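Local coordinates for protein pentafunctional AROM polypeptide (Schizosaccharomyces pombe, PDB 5SWV) that probably catalyses the dehydroquinate dehydratase and shikimate dehydrogenase steps of the shikimate pathway, as two domains of a five-activity polypeptide, at residues L15-P20 with D37-R42; S56-V61 with A97-L102; I76-R81 with Y107-V112; V114-S119 with L135-H140; A165-L170 with D195-L200. One frame throughout, in Å; residues are numbered along the deposited sequence.

Overall arrangement
Contacts 1, 3, 4 and 5 lie on one eight-stranded parallel sheet, the barrel of the type I dehydroquinase domain, and contact 2 in the helical layer around it. Strand pairing links them: Ile77 N of contact 3 is 2.7 Å from Ile39 O of contact 1, and Val112 O of contact 3 is 2.9 Å from Ile136 N of contact 4. Contact 2, its centre 11 Å from that of contact 3, covers Phe78 through Val61. Contacts 4 and 5, 11 Å apart between centres, place His140 NE2 3.2 Å from Lys169 CE inside the barrel. Type I dehydroquinases use a Schiff-base lysine and a nearby histidine, consistent with this pair.

Contact 1 of 5, residues L15-P20 with D37-R42; sequences LTLNYP and DAIEVR
Leu15 pairs with Ile39 in parallel register: its N donates to Ala38 O at 3.0 Å, and its O accepts from Glu40 N at 2.7 Å. At Thr16 the side chain turns to the face it shares with Glu40. OG1 sits between the backbone N and the carbonyl carbon (chi1 55°), and CG2 packs 3.5 Å from Glu40 OE1. The polar ends are satisfied elsewhere, Thr16 OG1 by Gln233 and Val220 O, Glu40 OE2 by Thr79. Strands 13-17 and 38-42 are neighbours in the parallel barrel of the dehydroquinase domain, with Glu40 on its inner side and Ile39 and Val41 on its outer side. Leu17 shares that outer face: it lies side by side with Ile39, pointing the same way, with CB 3.8 Å from Ile39 CG2. Its N reaches Glu40 O at 2.8 Å, and its O accepts from Arg42 N at 3.0 Å. Asn18 and Arg42 then meet through CB; Asn18 ND2 bonds to Ser227 O, Arg42 NE to Asp44.

Contact 2 of 5, residues S56-V61 with A97-L102; sequences SSLDFV and AKELML
Leu58 and Leu100 have the most surface buried here, and they join two neighbouring helices, 58-69 and 94-106, of the outer layer of a TIM barrel. The contact is van der Waals packing, with no polar bond between the two segments. Leu100 carries its CG beside the backbone N and anti to the carbonyl carbon (chi1 -82°), and its CD2 reaches between two residues of the other helix. That methyl lies 3.8 Å from Leu58 CD1 and 3.6 Å from Val61 CG2, and the Val61 and Leu100 side chains cross at about a right angle. Glu99 lies against both Leu58 methyls, sharing CD1 with Leu100. Leu58 CD1 sits over the flat face of the Glu99 carboxylate, almost straight above CD (3.6 Å), with CD2 over the same face toward OE2. The N-terminus of helix 58-69 is capped by Ser57, whose OG accepts a weak bond from Phe60 N and also bonds to Asp48. Next to this cap, Leu100 CD1 rests 4.0 Å from Ser56 O.

Contact 3 of 5, residues I76-R81 with Y107-V112; sequences IIFTIR and YGCDFV
Phe78 projects from strand 76-79 toward Cys109, Tyr107 and Val112. Its CB lies 3.7 Å from Phe111 O and 3.9 Å from Cys109 SG. CG stands anti to the backbone N (chi1 -176°), and from there CD2 meets the same sulfur at 4.0 Å. This sulfur-aromatic approach to the ring centroid is oblique, 57° off the normal. Further out, CE2 is 3.7 Å from Tyr107 OH, the two side chains crossing at about a right angle. On the inner side of the barrel, Ile77 CG1 packs 3.6 Å from Phe111 CD1. Strands 76-79 and 111-115, joined by helix 94-106, form a beta-alpha-beta unit of the barrel. Their backbones bond through Phe111 N to Ile76 O and Phe78 N to Phe111 O, each 3.1 Å. Ile76 N donates to Asp110 OD1 at 3.0 Å, from 50° out of the carboxylate plane. Because Arg69 forms a salt bridge to that same oxygen, the aspartate charge is probably shared between a backbone N-H and a guanidinium.

Contact 4 of 5, residues V114-S119 with L135-H140; sequences VELGWS and LIMSWH
Val114 and Met137 lie side by side and point the same way. The methionine chain bends at chi2 (-71°) and again at chi3, which returns its methyl to the valine: CE is 3.5 Å from Val114 CB. The Leu116 and Met137 side chains instead cross at about a right angle, Leu116 CD2 4.1 Å from Met137 CB. Leu116 also packs against the Ser138 carbonyl, its CD1 3.6 Å from Ser138 O. Helix 152-162 touches Leu116 and Met137 through Ala161. These pairs join strands 111-115 and 134-140, which with helix 120-128 form a beta-alpha-beta unit of the barrel, the touching parts running 32° apart. Three backbone bonds set the register: Val114 N to Ile136 O (2.8 Å), Ser138 N to Val114 O and Leu116 N to Ser138 O. On the inner face, Glu115 CG sits 3.7 Å from Ser138 OG; the polar ends look elsewhere, Ser138 OG to Asp113, Glu115 OE1 to Thr82 and OE2 to Arg81. A type I turn runs from Glu115 to Trp118. Trp139 CG is anti to the backbone N (chi1 -175°). Gly117 N lies at the ring edge, in plane, 3.5 Å from Trp139 CZ3. The ring also meets Trp146 and makes a cation-pi contact with Lys157.

Contact 5 of 5, residues A165-L170 with D195-L200; sequences ADVIKL and DIPLIL
Ile168 uses both its backbone polar atoms across this pair: its N donates to Pro197 O at 3.0 Å, and its O accepts from Ile199 N at 2.8 Å. Ile199 O in turn takes Leu170 N at 2.9 Å. Val167 and Lys169 alternate with these residues and bond to strand 134-140 on their other side. Pro197 has no N-H; its ring packs beside Asp166 O. Asp166 OD2 is held outside the pair by Leu135 N and by a salt bridge to Lys130. Leu200 N bonds to Asn214 OD1, and Leu200 O receives a weak bond from Arg187. Apolar contacts flank the paired backbones. On the outer face, Ile168 CG1 is 3.9 Å from Ile196 CG2, and Leu200 CD1 packs 3.9 Å from Leu170 CB. On the inner face, Lys169 CG, anti to the backbone N (chi1 -178°), packs 3.9 Å from Ile199 CB, before the chain bends at chi3 and chi4. The near-parallel strands, with segment axes at 11°, are linked in sequence by helix 177-193 and make with it a beta-alpha-beta unit, the repeating arrangement of a TIM barrel.

Contact 1 of 5, residues L15-P20 with D37-R42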
# COMPACT_ATOMS: atom_id res chain seq x y z
N LEU A 15 -0.46 -7.13 9.61
CA LEU A 15 -0.19 -6.56 10.92
C LEU A 15 -1.25 -6.99 11.92
O LEU A 15 -2.44 -6.89 11.63
CB LEU A 15 -0.15 -5.03 10.85
CG LEU A 15 0.34 -4.33 12.12
CD1 LEU A 15 1.84 -4.52 12.28
CD2 LEU A 15 -0.02 -2.86 12.13
N THR A 16 -0.82 -7.42 13.10
CA THR A 16 -1.74 -7.74 14.20
C THR A 16 -1.96 -6.49 15.06
O THR A 16 -1.28 -6.29 16.06
CB THR A 16 -1.20 -8.91 15.04
OG1 THR A 16 0.14 -8.61 15.50
CG2 THR A 16 -1.17 -10.18 14.21
N LEU A 17 -2.90 -5.64 14.65
CA LEU A 17 -3.13 -4.36 15.32
C LEU A 17 -3.92 -4.58 16.61
O LEU A 17 -5.08 -4.97 16.59
CB LEU A 17 -3.88 -3.40 14.41
CG LEU A 17 -3.81 -1.94 14.80
CD1 LEU A 17 -2.38 -1.42 14.71
CD2 LEU A 17 -4.72 -1.15 13.87
N ASN A 18 -3.26 -4.33 17.74
CA ASN A 18 -3.77 -4.70 19.04
C ASN A 18 -3.65 -3.59 20.06
O ASN A 18 -3.41 -3.84 21.25
CB ASN A 18 -3.08 -5.98 19.50
CG ASN A 18 -1.58 -5.81 19.68
OD1 ASN A 18 -0.97 -4.88 19.16
ND2 ASN A 18 -0.98 -6.73 20.43
N TYR A 19 -3.82 -2.36 19.60
CA TYR A 19 -4.02 -1.24 20.50
C TYR A 19 -5.39 -1.39 21.15
O TYR A 19 -6.27 -2.01 20.57
CB TYR A 19 -4.01 0.07 19.73
CG TYR A 19 -2.67 0.55 19.24
CD1 TYR A 19 -1.79 1.21 20.09
CD2 TYR A 19 -2.29 0.40 17.90
CE1 TYR A 19 -0.58 1.70 19.64
CE2 TYR A 19 -1.07 0.88 17.44
CZ TYR A 19 -0.23 1.53 18.32
OH TYR A 19 0.98 2.01 17.90
N PRO A 20 -5.59 -0.79 22.33
CA PRO A 20 -6.93 -0.70 22.89
C PRO A 20 -7.86 0.25 22.16
O PRO A 20 -9.07 0.11 22.30
CB PRO A 20 -6.70 -0.16 24.30
CG PRO A 20 -5.24 -0.12 24.51
CD PRO A 20 -4.60 -0.10 23.17
N ASP A 37 0.36 -6.29 3.80
CA ASP A 37 -0.67 -6.33 2.77
C ASP A 37 -2.07 -6.14 3.35
O ASP A 37 -3.01 -5.92 2.59
CB ASP A 37 -0.59 -7.65 2.01
CG ASP A 37 0.79 -7.89 1.41
OD1 ASP A 37 1.05 -7.37 0.31
OD2 ASP A 37 1.62 -8.58 2.05
N ALA A 38 -2.20 -6.21 4.68
CA ALA A 38 -3.47 -6.10 5.38
C ALA A 38 -3.28 -5.82 6.87
O ALA A 38 -2.17 -5.93 7.39
CB ALA A 38 -4.26 -7.38 5.20
N ILE A 39 -4.37 -5.49 7.55
CA ILE A 39 -4.37 -5.18 8.97
C ILE A 39 -5.42 -6.03 9.66
O ILE A 39 -6.60 -5.99 9.31
CB ILE A 39 -4.69 -3.70 9.21
CG1 ILE A 39 -3.72 -2.81 8.44
CG2 ILE A 39 -4.59 -3.32 10.68
CD1 ILE A 39 -4.08 -1.34 8.55
N GLU A 40 -4.99 -6.81 10.63
CA GLU A 40 -5.90 -7.48 11.53
C GLU A 40 -6.21 -6.54 12.67
O GLU A 40 -5.30 -6.08 13.36
CB GLU A 40 -5.28 -8.75 12.07
CG GLU A 40 -6.22 -9.60 12.90
CD GLU A 40 -5.59 -10.92 13.29
OE1 GLU A 40 -4.62 -10.89 14.09
OE2 GLU A 40 -6.07 -11.98 12.80
N VAL A 41 -7.48 -6.24 12.86
CA VAL A 41 -7.91 -5.56 14.05
C VAL A 41 -8.26 -6.66 15.02
O VAL A 41 -9.20 -7.42 14.78
CB VAL A 41 -9.15 -4.68 13.82
CG1 VAL A 41 -9.56 -4.02 15.14
CG2 VAL A 41 -8.88 -3.64 12.74
N ARG A 42 -7.47 -6.75 16.08
CA ARG A 42 -7.73 -7.68 17.14
C ARG A 42 -8.78 -7.05 18.02
O ARG A 42 -8.49 -6.23 18.92
CB ARG A 42 -6.44 -8.01 17.91
CG ARG A 42 -5.53 -8.97 17.17
CD ARG A 42 -6.07 -10.40 17.15
NE ARG A 42 -6.24 -10.97 18.50
CZ ARG A 42 -5.31 -11.65 19.18
NH1 ARG A 42 -4.10 -11.91 18.70
NH2 ARG A 42 -5.60 -12.09 20.40

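Contact 2 of 5, residues S56-V61 with A97-L102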
# COMPACT_ATOMS: atom_id res chain seq x y z
N SER A 56 -17.05 -5.12 23.96
CA SER A 56 -17.18 -3.95 23.11
C SER A 56 -18.58 -3.94 22.44
O SER A 56 -19.02 -4.95 21.91
CB SER A 56 -16.07 -3.94 22.06
OG SER A 56 -14.78 -3.77 22.64
N SER A 57 -19.29 -2.82 22.51
CA SER A 57 -20.61 -2.71 21.87
C SER A 57 -20.46 -2.58 20.36
O SER A 57 -19.43 -2.12 19.88
CB SER A 57 -21.36 -1.48 22.38
OG SER A 57 -20.70 -0.29 22.00
N LEU A 58 -21.51 -2.95 19.63
CA LEU A 58 -21.53 -2.79 18.16
C LEU A 58 -21.22 -1.38 17.68
O LEU A 58 -20.47 -1.20 16.73
CB LEU A 58 -22.88 -3.20 17.58
CG LEU A 58 -23.00 -4.57 16.92
CD1 LEU A 58 -22.60 -5.68 17.88
CD2 LEU A 58 -24.43 -4.77 16.43
N ASP A 59 -21.82 -0.40 18.33
CA ASP A 59 -21.61 1.00 17.95
C ASP A 59 -20.13 1.38 18.05
O ASP A 59 -19.58 1.99 17.13
CB ASP A 59 -22.49 1.94 18.79
CG ASP A 59 -23.97 1.83 18.44
OD1 ASP A 59 -24.30 1.72 17.24
OD2 ASP A 59 -24.81 1.87 19.37
N PHE A 60 -19.50 0.98 19.15
CA PHE A 60 -18.09 1.27 19.38
C PHE A 60 -17.17 0.60 18.35
O PHE A 60 -16.36 1.25 17.68
CB PHE A 60 -17.71 0.84 20.79
CG PHE A 60 -16.25 0.96 21.08
CD1 PHE A 60 -15.67 2.21 21.27
CD2 PHE A 60 -15.44 -0.17 21.16
CE1 PHE A 60 -14.32 2.33 21.53
CE2 PHE A 60 -14.08 -0.06 21.43
CZ PHE A 60 -13.52 1.19 21.61
N VAL A 61 -17.31 -0.71 18.23
CA VAL A 61 -16.50 -1.48 17.31
C VAL A 61 -16.64 -0.92 15.90
O VAL A 61 -15.65 -0.76 15.21
CB VAL A 61 -16.87 -2.98 17.32
CG1 VAL A 61 -16.07 -3.75 16.27
CG2 VAL A 61 -16.60 -3.56 18.70
N ALA A 97 -20.17 -12.63 20.10
CA ALA A 97 -19.20 -12.74 19.02
C ALA A 97 -19.88 -12.79 17.66
O ALA A 97 -19.50 -12.07 16.73
CB ALA A 97 -18.35 -13.97 19.21
N LYS A 98 -20.90 -13.63 17.55
CA LYS A 98 -21.67 -13.78 16.30
C LYS A 98 -22.27 -12.46 15.86
O LYS A 98 -22.11 -12.07 14.70
CB LYS A 98 -22.78 -14.80 16.48
CG LYS A 98 -23.75 -14.91 15.32
CD LYS A 98 -24.55 -16.21 15.40
CE LYS A 98 -25.51 -16.26 16.58
NZ LYS A 98 -26.77 -15.56 16.23
N GLU A 99 -22.92 -11.78 16.80
CA GLU A 99 -23.45 -10.45 16.55
C GLU A 99 -22.38 -9.52 16.03
O GLU A 99 -22.64 -8.79 15.07
CB GLU A 99 -24.04 -9.85 17.82
CG GLU A 99 -24.86 -8.59 17.57
CD GLU A 99 -25.25 -7.84 18.84
OE1 GLU A 99 -24.59 -8.04 19.91
OE2 GLU A 99 -26.22 -7.04 18.77
N LEU A 100 -21.20 -9.54 16.63
CA LEU A 100 -20.11 -8.65 16.20
C LEU A 100 -19.61 -9.00 14.80
O LEU A 100 -19.38 -8.11 13.99
CB LEU A 100 -18.94 -8.64 17.20
CG LEU A 100 -19.11 -7.72 18.43
CD1 LEU A 100 -18.19 -8.13 19.58
CD2 LEU A 100 -18.88 -6.25 18.07
N MET A 101 -19.45 -10.29 14.53
CA MET A 101 -18.93 -10.71 13.23
C MET A 101 -19.92 -10.42 12.10
O MET A 101 -19.52 -10.00 11.02
CB MET A 101 -18.52 -12.20 13.27
CG MET A 101 -17.27 -12.45 14.11
SD MET A 101 -16.75 -14.18 14.19
CE MET A 101 -17.84 -14.87 15.42
N LEU A 102 -21.20 -10.61 12.36
CA LEU A 102 -22.25 -10.25 11.41
C LEU A 102 -22.21 -8.77 11.05
O LEU A 102 -22.36 -8.39 9.89
CB LEU A 102 -23.62 -10.57 11.97
CG LEU A 102 -23.99 -12.06 11.99
CD1 LEU A 102 -25.30 -12.29 12.74
CD2 LEU A 102 -24.05 -12.64 10.59

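Contact 3 of 5, residues I76-R81 with Y107-V112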
# COMPACT_ATOMS: atom_id res chain seq x y z
N ILE A 76 -8.85 -5.16 5.61
CA ILE A 76 -8.95 -5.36 7.05
C ILE A 76 -9.42 -6.76 7.37
O ILE A 76 -10.29 -7.32 6.69
CB ILE A 76 -9.86 -4.29 7.68
CG1 ILE A 76 -9.14 -2.94 7.63
CG2 ILE A 76 -10.21 -4.62 9.13
CD1 ILE A 76 -10.04 -1.75 7.85
N ILE A 77 -8.79 -7.33 8.39
CA ILE A 77 -9.17 -8.61 8.92
C ILE A 77 -9.75 -8.31 10.28
O ILE A 77 -9.15 -7.59 11.07
CB ILE A 77 -7.95 -9.53 9.02
CG1 ILE A 77 -7.35 -9.78 7.63
CG2 ILE A 77 -8.32 -10.85 9.66
CD1 ILE A 77 -5.88 -10.12 7.66
N PHE A 78 -10.94 -8.84 10.54
CA PHE A 78 -11.69 -8.58 11.76
C PHE A 78 -11.61 -9.85 12.61
O PHE A 78 -12.24 -10.86 12.29
CB PHE A 78 -13.13 -8.25 11.37
CG PHE A 78 -14.03 -7.87 12.52
CD1 PHE A 78 -14.71 -8.84 13.24
CD2 PHE A 78 -14.25 -6.53 12.83
CE1 PHE A 78 -15.57 -8.47 14.29
CE2 PHE A 78 -15.10 -6.16 13.85
CZ PHE A 78 -15.76 -7.13 14.59
N THR A 79 -10.83 -9.79 13.69
CA THR A 79 -10.50 -10.99 14.44
C THR A 79 -10.89 -10.86 15.89
O THR A 79 -10.35 -10.03 16.62
CB THR A 79 -9.01 -11.32 14.32
OG1 THR A 79 -8.73 -11.63 12.96
CG2 THR A 79 -8.65 -12.56 15.13
N ILE A 80 -11.85 -11.70 16.27
CA ILE A 80 -12.17 -11.93 17.67
C ILE A 80 -11.53 -13.24 18.07
O ILE A 80 -12.00 -14.31 17.67
CB ILE A 80 -13.68 -12.08 17.91
CG1 ILE A 80 -14.42 -10.81 17.52
CG2 ILE A 80 -13.94 -12.42 19.38
CD1 ILE A 80 -15.93 -11.00 17.54
N ARG A 81 -10.47 -13.13 18.87
CA ARG A 81 -9.68 -14.25 19.36
C ARG A 81 -10.02 -14.46 20.82
O ARG A 81 -9.95 -13.52 21.63
CB ARG A 81 -8.20 -13.91 19.21
CG ARG A 81 -7.24 -15.00 19.64
CD ARG A 81 -7.23 -16.20 18.71
NE ARG A 81 -6.90 -15.85 17.33
CZ ARG A 81 -7.69 -16.00 16.26
NH1 ARG A 81 -8.89 -16.56 16.35
NH2 ARG A 81 -7.23 -15.62 15.07
N TYR A 107 -20.62 -4.01 7.30
CA TYR A 107 -19.85 -2.82 6.85
C TYR A 107 -18.60 -3.14 6.02
O TYR A 107 -17.67 -2.34 5.95
CB TYR A 107 -19.60 -1.76 7.96
CG TYR A 107 -19.05 -2.23 9.29
CD1 TYR A 107 -17.74 -2.73 9.40
CD2 TYR A 107 -19.81 -2.14 10.46
CE1 TYR A 107 -17.22 -3.15 10.63
CE2 TYR A 107 -19.29 -2.56 11.70
CZ TYR A 107 -18.00 -3.07 11.77
OH TYR A 107 -17.51 -3.49 12.98
N GLY A 108 -18.59 -4.30 5.36
CA GLY A 108 -17.59 -4.62 4.32
C GLY A 108 -16.14 -4.83 4.74
O GLY A 108 -15.23 -4.39 4.04
N CYS A 109 -15.93 -5.51 5.87
CA CYS A 109 -14.60 -6.02 6.21
C CYS A 109 -14.23 -7.04 5.15
O CYS A 109 -15.08 -7.81 4.69
CB CYS A 109 -14.56 -6.67 7.60
SG CYS A 109 -14.53 -5.47 8.96
N ASP A 110 -12.95 -7.03 4.75
CA ASP A 110 -12.46 -7.90 3.68
C ASP A 110 -12.42 -9.35 4.13
O ASP A 110 -12.83 -10.24 3.37
CB ASP A 110 -11.09 -7.46 3.22
CG ASP A 110 -11.08 -6.03 2.75
OD1 ASP A 110 -11.12 -5.12 3.62
OD2 ASP A 110 -11.05 -5.82 1.52
N PHE A 111 -11.95 -9.58 5.36
CA PHE A 111 -11.95 -10.90 5.98
C PHE A 111 -12.52 -10.87 7.40
O PHE A 111 -12.49 -9.84 8.07
CB PHE A 111 -10.52 -11.44 6.11
CG PHE A 111 -9.73 -11.45 4.85
CD1 PHE A 111 -8.99 -10.34 4.48
CD2 PHE A 111 -9.67 -12.58 4.06
CE1 PHE A 111 -8.22 -10.35 3.32
CE2 PHE A 111 -8.92 -12.60 2.90
CZ PHE A 111 -8.19 -11.48 2.52
N VAL A 112 -13.02 -12.01 7.85
CA VAL A 112 -13.38 -12.24 9.25
C VAL A 112 -12.75 -13.56 9.68
O VAL A 112 -12.86 -14.57 8.97
CB VAL A 112 -14.92 -12.30 9.45
CG1 VAL A 112 -15.29 -12.76 10.85
CG2 VAL A 112 -15.55 -10.94 9.18

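Contact 4 of 5, residues V114-S119 with L135-H140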
# COMPACT_ATOMS: atom_id res chain seq x y z
N VAL A 114 -13.02 -16.62 11.89
CA VAL A 114 -14.04 -17.36 12.58
C VAL A 114 -13.40 -18.59 13.19
O VAL A 114 -12.99 -19.50 12.48
CB VAL A 114 -15.16 -17.76 11.61
CG1 VAL A 114 -16.24 -18.57 12.31
CG2 VAL A 114 -15.75 -16.52 10.96
N GLU A 115 -13.31 -18.62 14.52
CA GLU A 115 -12.73 -19.75 15.24
C GLU A 115 -13.56 -21.01 15.11
O GLU A 115 -14.80 -20.99 15.23
CB GLU A 115 -12.59 -19.44 16.73
CG GLU A 115 -11.56 -18.38 17.02
CD GLU A 115 -11.37 -18.16 18.51
OE1 GLU A 115 -12.06 -18.83 19.31
OE2 GLU A 115 -10.52 -17.32 18.89
N LEU A 116 -12.87 -22.13 14.92
CA LEU A 116 -13.51 -23.42 14.78
C LEU A 116 -13.99 -23.99 16.15
O LEU A 116 -14.47 -25.11 16.23
CB LEU A 116 -12.57 -24.38 14.04
CG LEU A 116 -12.32 -23.98 12.57
CD1 LEU A 116 -10.95 -24.38 12.03
CD2 LEU A 116 -13.39 -24.56 11.67
N GLY A 117 -13.83 -23.21 17.22
CA GLY A 117 -14.44 -23.52 18.51
C GLY A 117 -15.87 -23.05 18.66
O GLY A 117 -16.52 -23.47 19.59
N TRP A 118 -16.34 -22.18 17.76
CA TRP A 118 -17.74 -21.74 17.77
C TRP A 118 -18.65 -22.85 17.23
O TRP A 118 -18.22 -23.67 16.41
CB TRP A 118 -17.96 -20.49 16.92
CG TRP A 118 -17.17 -19.27 17.30
CD1 TRP A 118 -16.37 -18.54 16.47
CD2 TRP A 118 -17.15 -18.60 18.56
NE1 TRP A 118 -15.84 -17.47 17.14
CE2 TRP A 118 -16.30 -17.49 18.43
CE3 TRP A 118 -17.76 -18.84 19.79
CZ2 TRP A 118 -16.04 -16.61 19.49
CZ3 TRP A 118 -17.50 -17.96 20.85
CH2 TRP A 118 -16.64 -16.87 20.69
N SER A 119 -19.91 -22.88 17.66
CA SER A 119 -20.85 -23.89 17.22
C SER A 119 -20.99 -23.88 15.70
O SER A 119 -20.81 -22.86 15.04
CB SER A 119 -22.23 -23.69 17.85
OG SER A 119 -22.85 -22.50 17.40
N LEU A 135 -14.08 -15.65 4.67
CA LEU A 135 -13.92 -16.27 5.98
C LEU A 135 -12.56 -16.97 6.14
O LEU A 135 -12.13 -17.73 5.25
CB LEU A 135 -15.04 -17.24 6.23
CG LEU A 135 -16.44 -16.66 6.22
CD1 LEU A 135 -17.38 -17.70 6.78
CD2 LEU A 135 -16.56 -15.36 7.02
N ILE A 136 -11.89 -16.66 7.25
CA ILE A 136 -10.68 -17.35 7.68
C ILE A 136 -11.09 -18.24 8.85
O ILE A 136 -11.42 -17.76 9.93
CB ILE A 136 -9.53 -16.40 8.12
CG1 ILE A 136 -9.24 -15.34 7.04
CG2 ILE A 136 -8.26 -17.21 8.38
CD1 ILE A 136 -8.08 -14.41 7.36
N MET A 137 -11.10 -19.53 8.60
CA MET A 137 -11.41 -20.50 9.62
C MET A 137 -10.11 -20.85 10.33
O MET A 137 -9.16 -21.31 9.69
CB MET A 137 -12.05 -21.74 9.00
CG MET A 137 -13.35 -21.43 8.28
SD MET A 137 -14.65 -21.04 9.46
CE MET A 137 -15.32 -19.62 8.66
N SER A 138 -10.09 -20.66 11.65
CA SER A 138 -8.87 -20.71 12.43
C SER A 138 -8.98 -21.68 13.60
O SER A 138 -10.02 -21.76 14.24
CB SER A 138 -8.56 -19.31 12.97
OG SER A 138 -9.38 -19.02 14.09
N TRP A 139 -7.89 -22.39 13.88
CA TRP A 139 -7.73 -23.09 15.14
C TRP A 139 -6.29 -23.02 15.63
O TRP A 139 -5.36 -23.16 14.84
CB TRP A 139 -8.18 -24.54 15.04
CG TRP A 139 -8.14 -25.24 16.36
CD1 TRP A 139 -7.11 -25.99 16.85
CD2 TRP A 139 -9.14 -25.22 17.38
NE1 TRP A 139 -7.42 -26.46 18.11
CE2 TRP A 139 -8.67 -26.01 18.45
CE3 TRP A 139 -10.41 -24.62 17.49
CZ2 TRP A 139 -9.41 -26.22 19.63
CZ3 TRP A 139 -11.15 -24.84 18.67
CH2 TRP A 139 -10.64 -25.63 19.72
N HIS A 140 -6.14 -22.82 16.93
CA HIS A 140 -4.87 -22.68 17.61
C HIS A 140 -4.73 -23.78 18.69
O HIS A 140 -5.57 -23.89 19.59
CB HIS A 140 -4.79 -21.28 18.26
CG HIS A 140 -4.80 -20.15 17.28
ND1 HIS A 140 -5.95 -19.72 16.63
CD2 HIS A 140 -3.81 -19.33 16.84
CE1 HIS A 140 -5.66 -18.70 15.84
NE2 HIS A 140 -4.36 -18.45 15.94

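Contact 5 of 5, residues A165-L170 with D195-L200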
# COMPACT_ATOMS: atom_id res chain seq x y z
N ALA A 165 -14.85 -22.45 4.40
CA ALA A 165 -13.65 -21.60 4.40
C ALA A 165 -13.28 -20.96 3.07
O ALA A 165 -13.30 -21.62 2.06
CB ALA A 165 -12.46 -22.39 4.89
N ASP A 166 -12.90 -19.70 3.09
CA ASP A 166 -12.13 -19.10 2.00
C ASP A 166 -10.61 -19.23 2.25
O ASP A 166 -9.82 -19.26 1.30
CB ASP A 166 -12.50 -17.63 1.83
CG ASP A 166 -13.94 -17.44 1.44
OD1 ASP A 166 -14.27 -17.69 0.27
OD2 ASP A 166 -14.75 -17.03 2.29
N VAL A 167 -10.22 -19.22 3.52
CA VAL A 167 -8.84 -19.45 3.96
C VAL A 167 -8.89 -20.30 5.21
O VAL A 167 -9.84 -20.20 5.98
CB VAL A 167 -8.12 -18.12 4.31
CG1 VAL A 167 -6.67 -18.38 4.74
CG2 VAL A 167 -8.20 -17.14 3.14
N ILE A 168 -7.88 -21.15 5.42
CA ILE A 168 -7.80 -21.94 6.66
C ILE A 168 -6.51 -21.55 7.35
O ILE A 168 -5.47 -21.45 6.73
CB ILE A 168 -7.85 -23.45 6.41
CG1 ILE A 168 -9.19 -23.82 5.76
CG2 ILE A 168 -7.68 -24.20 7.72
CD1 ILE A 168 -9.34 -25.29 5.39
N LYS A 169 -6.60 -21.33 8.66
CA LYS A 169 -5.46 -20.95 9.47
C LYS A 169 -5.32 -21.98 10.58
O LYS A 169 -6.21 -22.13 11.40
CB LYS A 169 -5.69 -19.56 10.03
CG LYS A 169 -4.55 -19.01 10.87
CD LYS A 169 -4.99 -17.70 11.49
CE LYS A 169 -4.36 -17.49 12.86
NZ LYS A 169 -3.14 -16.65 12.78
N LEU A 170 -4.19 -22.69 10.59
CA LEU A 170 -3.91 -23.69 11.62
C LEU A 170 -2.60 -23.30 12.28
O LEU A 170 -1.60 -23.13 11.60
CB LEU A 170 -3.78 -25.07 11.01
CG LEU A 170 -4.98 -25.55 10.20
CD1 LEU A 170 -4.67 -26.91 9.59
CD2 LEU A 170 -6.25 -25.61 11.04
N ASP A 195 -7.15 -27.17 -2.30
CA ASP A 195 -6.75 -25.86 -2.85
C ASP A 195 -7.43 -24.61 -2.22
O ASP A 195 -7.46 -23.53 -2.81
CB ASP A 195 -6.98 -25.87 -4.37
CG ASP A 195 -8.46 -26.00 -4.74
OD1 ASP A 195 -9.28 -26.39 -3.86
OD2 ASP A 195 -8.79 -25.71 -5.92
N ILE A 196 -7.99 -24.77 -1.03
CA ILE A 196 -8.29 -23.64 -0.18
C ILE A 196 -6.92 -23.14 0.28
O ILE A 196 -6.08 -23.95 0.65
CB ILE A 196 -9.11 -24.07 1.06
CG1 ILE A 196 -10.46 -24.67 0.63
CG2 ILE A 196 -9.32 -22.90 2.01
CD1 ILE A 196 -10.87 -25.88 1.47
N PRO A 197 -6.67 -21.83 0.23
CA PRO A 197 -5.36 -21.35 0.69
C PRO A 197 -5.18 -21.52 2.19
O PRO A 197 -6.15 -21.47 2.95
CB PRO A 197 -5.34 -19.88 0.30
CG PRO A 197 -6.75 -19.52 -0.01
CD PRO A 197 -7.44 -20.78 -0.45
N LEU A 198 -3.92 -21.70 2.60
CA LEU A 198 -3.60 -22.13 3.96
C LEU A 198 -2.55 -21.24 4.66
O LEU A 198 -1.45 -21.08 4.16
CB LEU A 198 -3.10 -23.57 3.91
CG LEU A 198 -2.77 -24.25 5.25
CD1 LEU A 198 -4.03 -24.67 6.00
CD2 LEU A 198 -1.88 -25.46 5.01
N ILE A 199 -2.91 -20.69 5.82
CA ILE A 199 -1.96 -20.09 6.76
C ILE A 199 -1.60 -21.16 7.78
O ILE A 199 -2.48 -21.73 8.41
CB ILE A 199 -2.55 -18.87 7.50
CG1 ILE A 199 -3.18 -17.88 6.53
CG2 ILE A 199 -1.48 -18.16 8.32
CD1 ILE A 199 -3.94 -16.76 7.23
N LEU A 200 -0.32 -21.41 7.97
CA LEU A 200 0.14 -22.55 8.75
C LEU A 200 1.51 -22.30 9.37
O LEU A 200 2.48 -22.07 8.66
CB LEU A 200 0.19 -23.76 7.85
CG LEU A 200 0.69 -25.09 8.42
CD1 LEU A 200 -0.28 -25.60 9.47
CD2 LEU A 200 0.88 -26.12 7.30